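Side-chain contacts in meta cleavage compound hydrolase (Janthinobacterium, PDB 1J1I), which hydrolyses a carbon-carbon bond of the ring-cleavage product formed during carbazole degradation, very probably yielding anthranilate, as a serine hydrolase of the alpha/beta-hydrolase fold: residues Asn57-Leu62 with Tyr66-Met71; Pro38-His43 with Asp97-Met102; Thr225-Gly230 with Tyr242-Leu247. All coordinates share one frame; numbering follows the deposited sequence.

Contact 1: Asn57-Leu62 with Tyr66-Met71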
loop_
_atom_site.group_PDB
_atom_site.type_symbol
_atom_site.label_atom_id
_atom_site.label_comp_id
_atom_site.label_asym_id
_atom_site.label_seq_id
_atom_site.Cartn_x
_atom_site.Cartn_y
_atom_site.Cartn_z
ATOM N N ASN A 57 -9.709 3.367 -17.958
ATOM C CA ASN A 57 -8.310 2.955 -18.002
ATOM C C ASN A 57 -7.889 1.889 -17.000
ATOM O O ASN A 57 -6.758 1.405 -17.049
ATOM C CB ASN A 57 -7.407 4.180 -17.848
ATOM C CG ASN A 57 -7.625 5.196 -18.947
ATOM O OD1 ASN A 57 -7.635 4.849 -20.130
ATOM N ND2 ASN A 57 -7.799 6.458 -18.567
ATOM N N VAL A 58 -8.787 1.518 -16.094
ATOM C CA VAL A 58 -8.466 0.500 -15.105
ATOM C C VAL A 58 -8.942 -0.883 -15.545
ATOM O O VAL A 58 -8.246 -1.883 -15.344
ATOM C CB VAL A 58 -9.088 0.850 -13.728
ATOM C CG1 VAL A 58 -8.928 -0.317 -12.765
ATOM C CG2 VAL A 58 -8.407 2.093 -13.155
ATOM N N ILE A 59 -10.115 -0.933 -16.170
ATOM C CA ILE A 59 -10.685 -2.198 -16.615
ATOM C C ILE A 59 -9.730 -3.102 -17.401
ATOM O O ILE A 59 -9.587 -4.274 -17.063
ATOM C CB ILE A 59 -11.970 -1.972 -17.448
ATOM C CG1 ILE A 59 -13.039 -1.305 -16.580
ATOM C CG2 ILE A 59 -12.505 -3.307 -17.965
ATOM C CD1 ILE A 59 -14.257 -0.834 -17.354
ATOM N N PRO A 60 -9.048 -2.568 -18.438
ATOM C CA PRO A 60 -8.116 -3.360 -19.252
ATOM C C PRO A 60 -7.047 -4.052 -18.425
ATOM O O PRO A 60 -6.739 -5.226 -18.629
ATOM C CB PRO A 60 -7.510 -2.313 -20.191
ATOM C CG PRO A 60 -8.621 -1.304 -20.323
ATOM C CD PRO A 60 -8.993 -1.161 -18.862
ATOM N N ILE A 61 -6.479 -3.307 -17.488
ATOM C CA ILE A 61 -5.427 -3.838 -16.640
ATOM C C ILE A 61 -5.936 -4.975 -15.761
ATOM O O ILE A 61 -5.343 -6.056 -15.714
ATOM C CB ILE A 61 -4.837 -2.725 -15.746
ATOM C CG1 ILE A 61 -4.324 -1.577 -16.622
ATOM C CG2 ILE A 61 -3.716 -3.283 -14.895
ATOM C CD1 ILE A 61 -3.908 -0.339 -15.845
ATOM N N LEU A 62 -7.040 -4.737 -15.066
ATOM C CA LEU A 62 -7.596 -5.755 -14.189
ATOM C C LEU A 62 -8.091 -6.969 -14.979
ATOM O O LEU A 62 -7.938 -8.110 -14.542
ATOM C CB LEU A 62 -8.734 -5.159 -13.352
ATOM C CG LEU A 62 -8.324 -4.010 -12.424
ATOM C CD1 LEU A 62 -9.537 -3.490 -11.675
ATOM C CD2 LEU A 62 -7.260 -4.495 -11.445
ATOM N N TYR A 66 -8.702 -10.983 -14.106
ATOM C CA TYR A 66 -10.012 -11.260 -13.515
ATOM C C TYR A 66 -11.171 -10.916 -14.435
ATOM O O TYR A 66 -10.997 -10.261 -15.462
ATOM C CB TYR A 66 -10.208 -10.448 -12.227
ATOM C CG TYR A 66 -9.194 -10.710 -11.149
ATOM C CD1 TYR A 66 -7.978 -10.027 -11.123
ATOM C CD2 TYR A 66 -9.429 -11.679 -10.177
ATOM C CE1 TYR A 66 -7.017 -10.310 -10.153
ATOM C CE2 TYR A 66 -8.479 -11.971 -9.205
ATOM C CZ TYR A 66 -7.274 -11.286 -9.200
ATOM O OH TYR A 66 -6.326 -11.595 -8.256
ATOM N N ARG A 67 -12.362 -11.370 -14.050
ATOM C CA ARG A 67 -13.576 -11.051 -14.789
ATOM C C ARG A 67 -14.002 -9.730 -14.155
ATOM O O ARG A 67 -14.470 -9.705 -13.015
ATOM C CB ARG A 67 -14.663 -12.105 -14.555
ATOM C CG ARG A 67 -15.943 -11.833 -15.331
ATOM C CD ARG A 67 -17.059 -12.793 -14.952
ATOM N NE ARG A 67 -18.299 -12.456 -15.645
ATOM C CZ ARG A 67 -19.487 -12.975 -15.356
ATOM N NH1 ARG A 67 -19.610 -13.861 -14.377
ATOM N NH2 ARG A 67 -20.553 -12.605 -16.051
ATOM N N VAL A 68 -13.821 -8.635 -14.885
ATOM C CA VAL A 68 -14.157 -7.309 -14.380
ATOM C C VAL A 68 -15.584 -6.890 -14.720
ATOM O O VAL A 68 -15.999 -6.933 -15.878
ATOM C CB VAL A 68 -13.182 -6.256 -14.932
ATOM C CG1 VAL A 68 -13.506 -4.897 -14.348
ATOM C CG2 VAL A 68 -11.741 -6.661 -14.611
ATOM N N ILE A 69 -16.319 -6.467 -13.697
ATOM C CA ILE A 69 -17.710 -6.048 -13.848
ATOM C C ILE A 69 -17.892 -4.666 -13.212
ATOM O O ILE A 69 -17.892 -4.537 -11.987
ATOM C CB ILE A 69 -18.656 -7.061 -13.147
ATOM C CG1 ILE A 69 -18.488 -8.461 -13.759
ATOM C CG2 ILE A 69 -20.101 -6.578 -13.225
ATOM C CD1 ILE A 69 -19.033 -8.626 -15.178
ATOM N N ALA A 70 -18.027 -3.639 -14.050
ATOM C CA ALA A 70 -18.211 -2.268 -13.580
ATOM C C ALA A 70 -19.707 -1.953 -13.625
ATOM O O ALA A 70 -20.280 -1.784 -14.699
ATOM C CB ALA A 70 -17.431 -1.297 -14.470
ATOM N N MET A 71 -20.321 -1.866 -12.447
ATOM C CA MET A 71 -21.762 -1.632 -12.309
ATOM C C MET A 71 -22.185 -0.196 -12.011
ATOM O O MET A 71 -21.602 0.457 -11.154
ATOM C CB MET A 71 -22.303 -2.532 -11.189
ATOM C CG MET A 71 -23.809 -2.428 -10.925
ATOM S SD MET A 71 -24.255 -2.925 -9.222
ATOM C CE MET A 71 -24.162 -1.314 -8.387
#

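Contact 2: Pro38-His43 with Asp97-Met102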
loop_
_atom_site.group_PDB
_atom_site.type_symbol
_atom_site.label_atom_id
_atom_site.label_comp_id
_atom_site.label_asym_id
_atom_site.label_seq_id
_atom_site.Cartn_x
_atom_site.Cartn_y
_atom_site.Cartn_z
ATOM N N PRO A 38 -14.457 -13.063 -10.265
ATOM C CA PRO A 38 -15.208 -11.826 -10.482
ATOM C C PRO A 38 -14.873 -10.681 -9.538
ATOM O O PRO A 38 -14.819 -10.862 -8.319
ATOM C CB PRO A 38 -16.647 -12.276 -10.309
ATOM C CG PRO A 38 -16.516 -13.258 -9.206
ATOM C CD PRO A 38 -15.329 -14.086 -9.661
ATOM N N VAL A 39 -14.672 -9.506 -10.130
ATOM C CA VAL A 39 -14.367 -8.274 -9.409
ATOM C C VAL A 39 -15.339 -7.197 -9.878
ATOM O O VAL A 39 -15.405 -6.890 -11.072
ATOM C CB VAL A 39 -12.940 -7.771 -9.703
ATOM C CG1 VAL A 39 -12.687 -6.469 -8.948
ATOM C CG2 VAL A 39 -11.926 -8.826 -9.314
ATOM N N ILE A 40 -16.084 -6.622 -8.936
ATOM C CA ILE A 40 -17.052 -5.581 -9.250
ATOM C C ILE A 40 -16.516 -4.199 -8.895
ATOM O O ILE A 40 -16.084 -3.963 -7.765
ATOM C CB ILE A 40 -18.371 -5.793 -8.480
ATOM C CG1 ILE A 40 -18.982 -7.148 -8.854
ATOM C CG2 ILE A 40 -19.339 -4.642 -8.778
ATOM C CD1 ILE A 40 -20.296 -7.446 -8.148
ATOM N N LEU A 41 -16.550 -3.291 -9.866
ATOM C CA LEU A 41 -16.081 -1.927 -9.662
ATOM C C LEU A 41 -17.307 -1.031 -9.495
ATOM O O LEU A 41 -18.240 -1.104 -10.298
ATOM C CB LEU A 41 -15.240 -1.475 -10.868
ATOM C CG LEU A 41 -14.112 -2.422 -11.312
ATOM C CD1 LEU A 41 -13.386 -1.833 -12.518
ATOM C CD2 LEU A 41 -13.126 -2.656 -10.160
ATOM N N ILE A 42 -17.309 -0.206 -8.446
ATOM C CA ILE A 42 -18.427 0.699 -8.171
ATOM C C ILE A 42 -17.953 2.145 -8.207
ATOM O O ILE A 42 -17.134 2.557 -7.386
ATOM C CB ILE A 42 -19.055 0.431 -6.779
ATOM C CG1 ILE A 42 -19.251 -1.073 -6.559
ATOM C CG2 ILE A 42 -20.412 1.108 -6.691
ATOM C CD1 ILE A 42 -20.162 -1.723 -7.567
ATOM N N HIS A 43 -18.482 2.908 -9.159
ATOM C CA HIS A 43 -18.130 4.313 -9.349
ATOM C C HIS A 43 -18.531 5.205 -8.169
ATOM O O HIS A 43 -19.304 4.802 -7.302
ATOM C CB HIS A 43 -18.787 4.828 -10.637
ATOM C CG HIS A 43 -20.285 4.801 -10.602
ATOM N ND1 HIS A 43 -21.033 5.794 -10.003
ATOM C CD2 HIS A 43 -21.173 3.875 -11.036
ATOM C CE1 HIS A 43 -22.314 5.480 -10.069
ATOM N NE2 HIS A 43 -22.427 4.319 -10.690
ATOM N N ASP A 97 -28.723 -7.179 -4.871
ATOM C CA ASP A 97 -29.550 -7.785 -5.907
ATOM C C ASP A 97 -28.774 -7.988 -7.211
ATOM O O ASP A 97 -28.942 -9.004 -7.887
ATOM C CB ASP A 97 -30.809 -6.933 -6.156
ATOM C CG ASP A 97 -31.731 -6.863 -4.936
ATOM O OD1 ASP A 97 -31.562 -7.666 -3.998
ATOM O OD2 ASP A 97 -32.642 -6.011 -4.914
ATOM N N PHE A 98 -27.917 -7.031 -7.561
ATOM C CA PHE A 98 -27.117 -7.148 -8.776
ATOM C C PHE A 98 -26.194 -8.358 -8.666
ATOM O O PHE A 98 -26.103 -9.165 -9.586
ATOM C CB PHE A 98 -26.283 -5.885 -9.000
ATOM C CG PHE A 98 -25.331 -5.982 -10.164
ATOM C CD1 PHE A 98 -23.976 -6.216 -9.951
ATOM C CD2 PHE A 98 -25.790 -5.840 -11.473
ATOM C CE1 PHE A 98 -23.081 -6.307 -11.022
ATOM C CE2 PHE A 98 -24.909 -5.930 -12.556
ATOM C CZ PHE A 98 -23.546 -6.163 -12.329
ATOM N N ILE A 99 -25.510 -8.477 -7.534
ATOM C CA ILE A 99 -24.611 -9.603 -7.322
ATOM C C ILE A 99 -25.363 -10.925 -7.481
ATOM O O ILE A 99 -24.920 -11.814 -8.208
ATOM C CB ILE A 99 -23.949 -9.519 -5.928
ATOM C CG1 ILE A 99 -22.959 -8.346 -5.910
ATOM C CG2 ILE A 99 -23.222 -10.812 -5.604
ATOM C CD1 ILE A 99 -22.400 -8.030 -4.545
ATOM N N LYS A 100 -26.510 -11.042 -6.816
ATOM C CA LYS A 100 -27.319 -12.257 -6.895
ATOM C C LYS A 100 -27.801 -12.524 -8.325
ATOM O O LYS A 100 -27.788 -13.662 -8.788
ATOM C CB LYS A 100 -28.534 -12.143 -5.970
ATOM C CG LYS A 100 -28.191 -11.899 -4.510
ATOM C CD LYS A 100 -27.366 -13.032 -3.929
ATOM C CE LYS A 100 -28.166 -14.319 -3.846
ATOM N NZ LYS A 100 -29.379 -14.158 -3.001
ATOM N N ALA A 101 -28.229 -11.468 -9.014
ATOM C CA ALA A 101 -28.724 -11.586 -10.383
ATOM C C ALA A 101 -27.634 -11.990 -11.375
ATOM O O ALA A 101 -27.924 -12.582 -12.421
ATOM C CB ALA A 101 -29.365 -10.270 -10.819
ATOM N N MET A 102 -26.385 -11.654 -11.065
ATOM C CA MET A 102 -25.278 -12.010 -11.943
ATOM C C MET A 102 -24.965 -13.501 -11.825
ATOM O O MET A 102 -25.379 -14.164 -10.875
ATOM C CB MET A 102 -24.035 -11.177 -11.610
ATOM C CG MET A 102 -24.108 -9.738 -12.115
ATOM S SD MET A 102 -24.329 -9.636 -13.915
ATOM C CE MET A 102 -22.674 -10.018 -14.473
#

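Contact 3: Thr225-Gly230 with Tyr242-Leu247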
loop_
_atom_site.group_PDB
_atom_site.type_symbol
_atom_site.label_atom_id
_atom_site.label_comp_id
_atom_site.label_asym_id
_atom_site.label_seq_id
_atom_site.Cartn_x
_atom_site.Cartn_y
_atom_site.Cartn_z
ATOM N N THR A 225 -9.688 -6.187 3.538
ATOM C CA THR A 225 -9.964 -4.896 2.941
ATOM C C THR A 225 -8.708 -4.103 2.613
ATOM O O THR A 225 -7.708 -4.184 3.326
ATOM C CB THR A 225 -10.837 -4.059 3.904
ATOM O OG1 THR A 225 -12.071 -4.747 4.142
ATOM C CG2 THR A 225 -11.119 -2.675 3.325
ATOM N N LEU A 226 -8.774 -3.345 1.525
ATOM C CA LEU A 226 -7.666 -2.494 1.109
ATOM C C LEU A 226 -8.215 -1.068 1.121
ATOM O O LEU A 226 -9.145 -0.750 0.379
ATOM C CB LEU A 226 -7.210 -2.853 -0.309
ATOM C CG LEU A 226 -5.753 -2.621 -0.736
ATOM C CD1 LEU A 226 -5.727 -2.101 -2.170
ATOM C CD2 LEU A 226 -5.061 -1.653 0.193
ATOM N N VAL A 227 -7.662 -0.223 1.985
ATOM C CA VAL A 227 -8.090 1.169 2.070
ATOM C C VAL A 227 -7.103 1.976 1.226
ATOM O O VAL A 227 -5.931 2.110 1.592
ATOM C CB VAL A 227 -8.063 1.687 3.533
ATOM C CG1 VAL A 227 -8.528 3.133 3.591
ATOM C CG2 VAL A 227 -8.955 0.811 4.415
ATOM N N VAL A 228 -7.571 2.476 0.084
ATOM C CA VAL A 228 -6.731 3.268 -0.819
ATOM C C VAL A 228 -7.059 4.732 -0.585
ATOM O O VAL A 228 -8.232 5.104 -0.528
ATOM C CB VAL A 228 -6.998 2.913 -2.298
ATOM C CG1 VAL A 228 -6.118 3.766 -3.207
ATOM C CG2 VAL A 228 -6.728 1.434 -2.536
ATOM N N GLN A 229 -6.031 5.568 -0.473
ATOM C CA GLN A 229 -6.259 6.971 -0.177
ATOM C C GLN A 229 -5.239 7.938 -0.764
ATOM O O GLN A 229 -4.025 7.719 -0.668
ATOM C CB GLN A 229 -6.295 7.152 1.341
ATOM C CG GLN A 229 -6.560 8.564 1.816
ATOM C CD GLN A 229 -7.942 9.049 1.438
ATOM O OE1 GLN A 229 -8.931 8.329 1.593
ATOM N NE2 GLN A 229 -8.022 10.279 0.947
ATOM N N GLY A 230 -5.753 9.010 -1.360
ATOM C CA GLY A 230 -4.904 10.044 -1.928
ATOM C C GLY A 230 -4.517 10.972 -0.791
ATOM O O GLY A 230 -5.361 11.376 0.007
ATOM N N TYR A 242 -6.593 6.463 8.006
ATOM C CA TYR A 242 -5.993 5.990 9.242
ATOM C C TYR A 242 -7.087 5.501 10.189
ATOM O O TYR A 242 -6.895 4.527 10.917
ATOM C CB TYR A 242 -5.161 7.108 9.889
ATOM C CG TYR A 242 -4.056 7.649 8.987
ATOM C CD1 TYR A 242 -3.490 8.902 9.221
ATOM C CD2 TYR A 242 -3.597 6.916 7.890
ATOM C CE1 TYR A 242 -2.496 9.416 8.379
ATOM C CE2 TYR A 242 -2.603 7.422 7.043
ATOM C CZ TYR A 242 -2.059 8.673 7.296
ATOM O OH TYR A 242 -1.081 9.182 6.464
ATOM N N LYS A 243 -8.241 6.168 10.172
ATOM C CA LYS A 243 -9.336 5.744 11.034
ATOM C C LYS A 243 -9.927 4.427 10.517
ATOM O O LYS A 243 -10.255 3.544 11.307
ATOM C CB LYS A 243 -10.417 6.824 11.118
ATOM C CG LYS A 243 -11.450 6.551 12.202
ATOM C CD LYS A 243 -12.415 7.721 12.368
ATOM C CE LYS A 243 -13.339 7.510 13.562
ATOM N NZ LYS A 243 -14.261 8.666 13.760
ATOM N N PHE A 244 -10.067 4.293 9.199
ATOM C CA PHE A 244 -10.586 3.049 8.619
ATOM C C PHE A 244 -9.652 1.905 9.008
ATOM O O PHE A 244 -10.097 0.806 9.343
ATOM C CB PHE A 244 -10.636 3.117 7.088
ATOM C CG PHE A 244 -11.897 3.721 6.532
ATOM C CD1 PHE A 244 -11.838 4.841 5.714
ATOM C CD2 PHE A 244 -13.139 3.152 6.799
ATOM C CE1 PHE A 244 -12.999 5.393 5.165
ATOM C CE2 PHE A 244 -14.308 3.695 6.255
ATOM C CZ PHE A 244 -14.237 4.817 5.438
ATOM N N LEU A 245 -8.349 2.169 8.951
ATOM C CA LEU A 245 -7.344 1.163 9.279
ATOM C C LEU A 245 -7.421 0.723 10.737
ATOM O O LEU A 245 -7.106 -0.416 11.067
ATOM C CB LEU A 245 -5.941 1.696 8.943
ATOM C CG LEU A 245 -5.661 1.829 7.438
ATOM C CD1 LEU A 245 -4.306 2.491 7.207
ATOM C CD2 LEU A 245 -5.686 0.451 6.788
ATOM N N ASP A 246 -7.854 1.631 11.604
ATOM C CA ASP A 246 -7.996 1.337 13.022
ATOM C C ASP A 246 -9.273 0.520 13.275
ATOM O O ASP A 246 -9.290 -0.399 14.096
ATOM C CB ASP A 246 -8.057 2.649 13.805
ATOM C CG ASP A 246 -8.148 2.434 15.297
ATOM O OD1 ASP A 246 -7.198 1.865 15.877
ATOM O OD2 ASP A 246 -9.172 2.833 15.888
ATOM N N LEU A 247 -10.331 0.849 12.543
ATOM C CA LEU A 247 -11.625 0.185 12.698
ATOM C C LEU A 247 -11.775 -1.183 12.042
ATOM O O LEU A 247 -12.367 -2.091 12.625
ATOM C CB LEU A 247 -12.728 1.105 12.178
ATOM C CG LEU A 247 -12.857 2.443 12.908
ATOM C CD1 LEU A 247 -13.783 3.355 12.126
ATOM C CD2 LEU A 247 -13.373 2.207 14.323
#

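Contact 1: Asn57-Leu62 with Tyr66-Met71
The carbonyl oxygen of Leu62, at the end of the short helix 59-62, takes the backbone N-H of Tyr66, with Tyr66 N 3.0 Å from Leu62 O. The donor lies in the carbonyl plane, but the N-H...O angle of 140° shows a bent bond. It closes the turn between the helix and strand 67-71. The same oxygen sits at the edge of the Tyr66 ring, near its plane, with Tyr66 CD1 3.9 Å away. Beyond this polar link the contact is aliphatic. Val68 points toward the helix and uses both methyls: CG2 meets Leu62 CB at 3.6 Å, and CG1 lies 4.1 Å from CG2 of Ile59. With CG1 anti to the backbone N (chi1 -177°), Val68 spreads its two branches so that one serves each helix residue. Ile59 crosses Val68 at a slant and extends its other branch along the strand, bringing CD1 to 4.3 Å from Ala70 CB. Val68 and Ala70, two residues apart, thus offer the same strand face to the helix, while Arg67 and Ile69 turn the other way, Arg67 to a salt bridge with Glu32 and Ile69 to Phe98 of helix 88-101. Strand 67-71 lies between strands 26-33 and 38-42; Leu41 of the latter touches Ile59, Leu62 and Val68, and helix 268-281 packs on Leu62 through Leu276 and on Tyr66 through Leu279.

Contact 2: Pro38-His43 with Asp97-Met102
The ring of Phe98 receives Ile40 at its edge, where Ile40 CD1 comes near the ring plane and stands 4.2 Å from Phe98 CE1. One face of this ring carries Met102 from its own segment: CG lies 3.6 Å above the plane, offset toward the rim. Tyr30 also meets Phe98 edge-to-face. The ring reaches the strand because its CG is anti to the backbone N (chi1 174°), and the side chains of Ile40 and Phe98 then slide past each other in opposite directions. Ile40 CD1 has a second, closer partner in Ile99, whose CG1 is 3.6 Å away; these two isoleucines cross at a slant. A single methyl from strand 38-42 is therefore set against consecutive residues of helix 88-101, an aromatic edge and an aliphatic branch. CD1 of Ile40 is anti to CA (chi2 -180°), which holds that methyl at full stretch from the strand; the backbones stay apart, Ile40 CA 8.8 Å from Ile99 CA, and the two side chains together bridge the separation. Met71 of the neighbouring strand 67-71 also touches Phe98, so the helix rests on two adjacent strands of the central sheet. The helix ends here, Met102 being the first residue to leave helical geometry. All three touching residues are buried and their contact is wholly apolar, so hydrocarbon packing joins helix and strand; between these segments neither a charge pair nor a hydrogen bond contributes.

Contact 3: Thr225-Gly230 with Tyr242-Leu247
Strand 225-230 and helix 238-247 are the first two elements of a beta-alpha-beta unit that strand 251-256 completes, and Val227 is the strand residue that meets the helix. Its side chain points at the helix with both methyls facing Phe244 CB: Val227 CG2 is 3.9 Å and CG1 4.1 Å from that carbon. The ring of Phe244 is approached obliquely by Val227 CG1, and the two side chains cross at about a right angle. Val227 CG2 also touches CD2 of Leu245, at 4.1 Å, so one methyl lies against two successive helix residues. With CD1 of Leu245 anti to CA (chi2 174°), the other methyl, CD2, is the one turned to Val227. Two residues along the strand, Gln229 turns its amide back to the chain. Its NE2 donates to Gly230 O at 3.0 Å with an N-H...O angle of 156°, the donor tilted from the carbonyl plane. The same NE2 makes a weak hydrogen bond to OD2 of Asp233, probably a catalytic residue, which may help tie the end of the strand to the loop of Asp233. The Phe244 side chain itself stays about 9 Å from those of Asp233 and His261. Within the sheet, strand 225-230 runs between 131-137 and 251-256; Ile218 of helix 215-218 packs on Phe244, Ser251 touches Leu245, and from helix 238-247 Tyr242 stacks on Tyr242 of the second subunit.

Overall arrangement
All three contacts are buried and set helices against one mixed sheet of the alpha/beta-hydrolase fold. Contacts 1 and 2 touch: strands 67-71 and 38-42 are neighbours, probably bonded through Ile69 N to Val39 O and Ile69 O to Leu41 N, and Met71 O packs against His43 CD2. Contact 1 is nested in the chain loop that contact 2 closes. Contact 3 lies farther along the sheet, its centre about 22 Å from each of the others, and alone of the three reaches the second subunit. Contact 1 adds a backbone hydrogen bond across a short connection to its aliphatic packing; contacts 2 and 3, between residues more distant in sequence, join their segments by apolar side chains alone.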